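Local coordinates for protein D-psicose 3-epimerase (Agrobacterium tumefaciens, PDB 2HK0) that probably interconverts D-fructose and D-psicose by epimerising the free ketohexose at C3, in a metal-dependent reaction within a TIM barrel, at residues F214-L225 with E247-Y257. Sequence-based numbering, arbitrary orientation.
Sequences FGDAIRTAGPLL and EIGLALRDINY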
loop_
_atom_site.group_PDB
_atom_site.type_symbol
_atom_site.label_atom_id
_atom_site.label_comp_id
_atom_site.label_asym_id
_atom_site.label_seq_id
_atom_site.Cartn_x
_atom_site.Cartn_y
_atom_site.Cartn_z
ATOM N N PHE A 214 -10.360 1.786 -3.593
ATOM C CA PHE A 214 -10.996 0.491 -3.863
ATOM C C PHE A 214 -12.055 0.188 -2.794
ATOM O O PHE A 214 -13.191 -0.191 -3.113
ATOM C CB PHE A 214 -9.960 -0.651 -3.885
ATOM C CG PHE A 214 -9.028 -0.610 -5.065
ATOM C CD1 PHE A 214 -7.837 0.108 -5.005
ATOM C CD2 PHE A 214 -9.334 -1.297 -6.236
ATOM C CE1 PHE A 214 -6.961 0.136 -6.105
ATOM C CE2 PHE A 214 -8.467 -1.274 -7.324
ATOM C CZ PHE A 214 -7.280 -0.556 -7.258
ATOM N N GLY A 215 -11.670 0.349 -1.526
ATOM C CA GLY A 215 -12.601 0.096 -0.449
ATOM C C GLY A 215 -13.810 1.011 -0.528
ATOM O O GLY A 215 -14.950 0.568 -0.331
ATOM N N ASP A 216 -13.573 2.289 -0.806
ATOM C CA ASP A 216 -14.668 3.247 -0.897
ATOM C C ASP A 216 -15.604 2.933 -2.049
ATOM O O ASP A 216 -16.812 3.090 -1.907
ATOM C CB ASP A 216 -14.152 4.681 -1.063
ATOM C CG ASP A 216 -13.726 5.313 0.263
ATOM O OD1 ASP A 216 -13.922 4.692 1.336
ATOM O OD2 ASP A 216 -13.202 6.450 0.228
ATOM N N ALA A 217 -15.051 2.490 -3.182
ATOM C CA ALA A 217 -15.878 2.186 -4.348
ATOM C C ALA A 217 -16.791 0.985 -4.045
ATOM O O ALA A 217 -17.973 0.953 -4.426
ATOM C CB ALA A 217 -14.985 1.892 -5.562
ATOM N N ILE A 218 -16.245 0.008 -3.334
ATOM C CA ILE A 218 -17.000 -1.196 -2.992
ATOM C C ILE A 218 -18.107 -0.873 -2.003
ATOM O O ILE A 218 -19.237 -1.339 -2.139
ATOM C CB ILE A 218 -16.055 -2.262 -2.418
ATOM C CG1 ILE A 218 -15.189 -2.801 -3.560
ATOM C CG2 ILE A 218 -16.849 -3.380 -1.736
ATOM C CD1 ILE A 218 -14.043 -3.708 -3.125
ATOM N N ARG A 219 -17.789 -0.048 -1.015
ATOM C CA ARG A 219 -18.781 0.337 -0.036
ATOM C C ARG A 219 -19.853 1.200 -0.701
ATOM O O ARG A 219 -21.020 1.133 -0.330
ATOM C CB ARG A 219 -18.115 1.106 1.097
ATOM C CG ARG A 219 -18.249 0.432 2.426
ATOM C CD ARG A 219 -16.910 0.143 3.037
ATOM N NE ARG A 219 -15.965 1.221 2.787
ATOM C CZ ARG A 219 -14.658 1.089 2.955
ATOM N NH1 ARG A 219 -14.172 -0.067 3.384
ATOM N NH2 ARG A 219 -13.847 2.093 2.644
ATOM N N THR A 220 -19.447 2.018 -1.675
ATOM C CA THR A 220 -20.394 2.871 -2.390
ATOM C C THR A 220 -21.389 1.974 -3.117
ATOM O O THR A 220 -22.593 2.227 -3.111
ATOM C CB THR A 220 -19.665 3.781 -3.403
ATOM O OG1 THR A 220 -18.943 4.789 -2.692
ATOM C CG2 THR A 220 -20.646 4.449 -4.339
ATOM N N ALA A 221 -20.888 0.915 -3.740
ATOM C CA ALA A 221 -21.767 -0.021 -4.448
ATOM C C ALA A 221 -22.693 -0.653 -3.422
ATOM O O ALA A 221 -23.888 -0.840 -3.669
ATOM C CB ALA A 221 -20.942 -1.107 -5.146
ATOM N N GLY A 222 -22.116 -0.996 -2.274
ATOM C CA GLY A 222 -22.867 -1.578 -1.176
ATOM C C GLY A 222 -23.875 -2.655 -1.536
ATOM O O GLY A 222 -23.546 -3.633 -2.203
ATOM N N PRO A 223 -25.129 -2.493 -1.107
ATOM C CA PRO A 223 -26.176 -3.477 -1.393
ATOM C C PRO A 223 -26.435 -3.699 -2.882
ATOM O O PRO A 223 -27.007 -4.717 -3.255
ATOM C CB PRO A 223 -27.399 -2.896 -0.671
ATOM C CG PRO A 223 -26.778 -2.074 0.446
ATOM C CD PRO A 223 -25.668 -1.380 -0.299
ATOM N N LEU A 224 -26.027 -2.755 -3.724
ATOM C CA LEU A 224 -26.235 -2.886 -5.172
ATOM C C LEU A 224 -25.138 -3.668 -5.912
ATOM O O LEU A 224 -25.248 -3.884 -7.127
ATOM C CB LEU A 224 -26.382 -1.506 -5.826
ATOM C CG LEU A 224 -27.652 -0.740 -5.420
ATOM C CD1 LEU A 224 -27.682 0.632 -6.100
ATOM C CD2 LEU A 224 -28.885 -1.566 -5.789
ATOM N N LEU A 225 -24.093 -4.093 -5.201
ATOM C CA LEU A 225 -23.013 -4.836 -5.855
ATOM C C LEU A 225 -23.563 -6.221 -6.149
ATOM O O LEU A 225 -23.831 -6.989 -5.219
ATOM C CB LEU A 225 -21.791 -4.968 -4.934
ATOM C CG LEU A 225 -20.361 -4.912 -5.517
ATOM C CD1 LEU A 225 -19.488 -5.918 -4.802
ATOM C CD2 LEU A 225 -20.322 -5.123 -6.975
ATOM N N GLU A 247 -7.445 -4.875 1.509
ATOM C CA GLU A 247 -8.422 -3.786 1.584
ATOM C C GLU A 247 -9.719 -4.190 0.850
ATOM O O GLU A 247 -10.836 -3.931 1.321
ATOM C CB GLU A 247 -7.843 -2.526 0.926
ATOM C CG GLU A 247 -8.776 -1.315 0.978
ATOM C CD GLU A 247 -8.257 -0.141 0.162
ATOM O OE1 GLU A 247 -7.025 0.017 0.079
ATOM O OE2 GLU A 247 -9.070 0.635 -0.387
ATOM N N ILE A 248 -9.551 -4.828 -0.303
ATOM C CA ILE A 248 -10.680 -5.277 -1.118
ATOM C C ILE A 248 -11.477 -6.299 -0.303
ATOM O O ILE A 248 -12.695 -6.216 -0.198
ATOM C CB ILE A 248 -10.197 -5.985 -2.417
ATOM C CG1 ILE A 248 -9.361 -5.030 -3.284
ATOM C CG2 ILE A 248 -11.393 -6.557 -3.188
ATOM C CD1 ILE A 248 -10.091 -3.880 -3.807
ATOM N N GLY A 249 -10.768 -7.273 0.257
ATOM C CA GLY A 249 -11.421 -8.307 1.046
ATOM C C GLY A 249 -12.250 -7.718 2.176
ATOM O O GLY A 249 -13.391 -8.128 2.394
ATOM N N LEU A 250 -11.672 -6.759 2.894
ATOM C CA LEU A 250 -12.362 -6.106 4.007
ATOM C C LEU A 250 -13.629 -5.388 3.543
ATOM O O LEU A 250 -14.670 -5.474 4.194
ATOM C CB LEU A 250 -11.426 -5.098 4.687
ATOM C CG LEU A 250 -10.732 -5.438 6.016
ATOM C CD1 LEU A 250 -10.694 -6.924 6.258
ATOM C CD2 LEU A 250 -9.323 -4.852 5.999
ATOM N N ALA A 251 -13.534 -4.671 2.424
ATOM C CA ALA A 251 -14.679 -3.944 1.903
ATOM C C ALA A 251 -15.799 -4.916 1.499
ATOM O O ALA A 251 -16.967 -4.683 1.820
ATOM C CB ALA A 251 -14.260 -3.082 0.713
ATOM N N LEU A 252 -15.451 -5.999 0.804
ATOM C CA LEU A 252 -16.458 -6.981 0.399
ATOM C C LEU A 252 -17.155 -7.523 1.660
ATOM O O LEU A 252 -18.376 -7.674 1.685
ATOM C CB LEU A 252 -15.812 -8.125 -0.414
ATOM C CG LEU A 252 -15.268 -7.716 -1.795
ATOM C CD1 LEU A 252 -14.616 -8.924 -2.467
ATOM C CD2 LEU A 252 -16.397 -7.172 -2.679
ATOM N N ARG A 253 -16.385 -7.796 2.711
ATOM C CA ARG A 253 -16.992 -8.272 3.951
ATOM C C ARG A 253 -17.830 -7.168 4.618
ATOM O O ARG A 253 -18.899 -7.446 5.157
ATOM C CB ARG A 253 -15.925 -8.798 4.916
ATOM C CG ARG A 253 -15.778 -10.328 4.871
ATOM C CD ARG A 253 -14.469 -10.807 4.235
ATOM N NE ARG A 253 -13.320 -10.543 5.101
ATOM C CZ ARG A 253 -12.057 -10.521 4.687
ATOM N NH1 ARG A 253 -11.765 -10.752 3.412
ATOM N NH2 ARG A 253 -11.085 -10.250 5.547
ATOM N N ASP A 254 -17.362 -5.920 4.562
ATOM C CA ASP A 254 -18.106 -4.793 5.141
ATOM C C ASP A 254 -19.516 -4.752 4.552
ATOM O O ASP A 254 -20.482 -4.472 5.260
ATOM C CB ASP A 254 -17.457 -3.437 4.822
ATOM C CG ASP A 254 -16.285 -3.091 5.730
ATOM O OD1 ASP A 254 -16.186 -3.664 6.839
ATOM O OD2 ASP A 254 -15.467 -2.216 5.326
ATOM N N ILE A 255 -19.640 -5.011 3.250
ATOM C CA ILE A 255 -20.961 -4.968 2.631
ATOM C C ILE A 255 -21.667 -6.319 2.603
ATOM O O ILE A 255 -22.702 -6.475 1.936
ATOM C CB ILE A 255 -20.892 -4.400 1.191
ATOM C CG1 ILE A 255 -20.130 -5.351 0.269
ATOM C CG2 ILE A 255 -20.216 -3.044 1.210
ATOM C CD1 ILE A 255 -20.225 -4.950 -1.222
ATOM N N ASN A 256 -21.113 -7.292 3.323
ATOM C CA ASN A 256 -21.689 -8.629 3.369
ATOM C C ASN A 256 -21.878 -9.232 1.974
ATOM O O ASN A 256 -22.890 -9.896 1.708
ATOM C CB ASN A 256 -23.055 -8.615 4.073
ATOM C CG ASN A 256 -22.954 -8.263 5.537
ATOM O OD1 ASN A 256 -22.100 -8.784 6.251
ATOM N ND2 ASN A 256 -23.841 -7.383 6.001
ATOM N N TYR A 257 -20.917 -9.012 1.083
ATOM C CA TYR A 257 -21.031 -9.559 -0.260
ATOM C C TYR A 257 -21.016 -11.089 -0.222
ATOM O O TYR A 257 -20.099 -11.698 0.341
ATOM C CB TYR A 257 -19.872 -9.074 -1.133
ATOM C CG TYR A 257 -20.003 -9.456 -2.584
ATOM C CD1 TYR A 257 -21.015 -8.916 -3.369
ATOM C CD2 TYR A 257 -19.107 -10.340 -3.176
ATOM C CE1 TYR A 257 -21.136 -9.248 -4.714
ATOM C CE2 TYR A 257 -19.211 -10.678 -4.530
ATOM C CZ TYR A 257 -20.231 -10.124 -5.287
ATOM O OH TYR A 257 -20.344 -10.429 -6.622
HETATM O O HOH W 1 -7.592 2.330 -2.068
HETATM O O HOH W 2 -11.431 -1.874 2.999
#
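Two donors grip OE2 of E247: the backbone N of G215, 2.9 Å from OE2, and a water that also accepts from the backbone N of F214. The carboxylate thus meets G215 N directly and F214 N through the water, at the start of helix 214-221, where first-turn N-H groups have no carbonyl partner within their own helix. Glutamate has the length for this, its CG anti to the backbone N (chi1 -179°). The G215 N-H comes to the anti side of OE2, 22° out of the carboxylate plane.

The helices run nearly parallel, 17° apart, with axes 8.6 Å from each other. Small residues permit this approach: the CA of G215 lies 3.8 Å from CB of A251. One turn on, I218 CG2 lies 3.6 Å from A251 CB and also meets L252 and I255, while CD1 reaches I248. F228 of strand 225-230 touches I218, I248 and L252. Beyond the helix ends, I255 faces G222, whose positive phi suits glycine, and CD1 of L225 sits over one face of the Y257 ring, 4.0 Å from its centroid, as a CH-pi contact. The Y257 hydroxyl hydrogen-bonds to A260 O.

On the more exposed side R219, bent at chi2 and chi3, makes two salt bridges: NH2 to D216 OD1 at 2.9 Å and NH1 to D254 OD2 at 3.2 Å. R219 and D216 of a second subunit come close to R219 and D254 here. Adjacent outer helices of the TIM barrel thus share an apolar seam, bordered by arginines and acids of both chains that probably offset one another's charge.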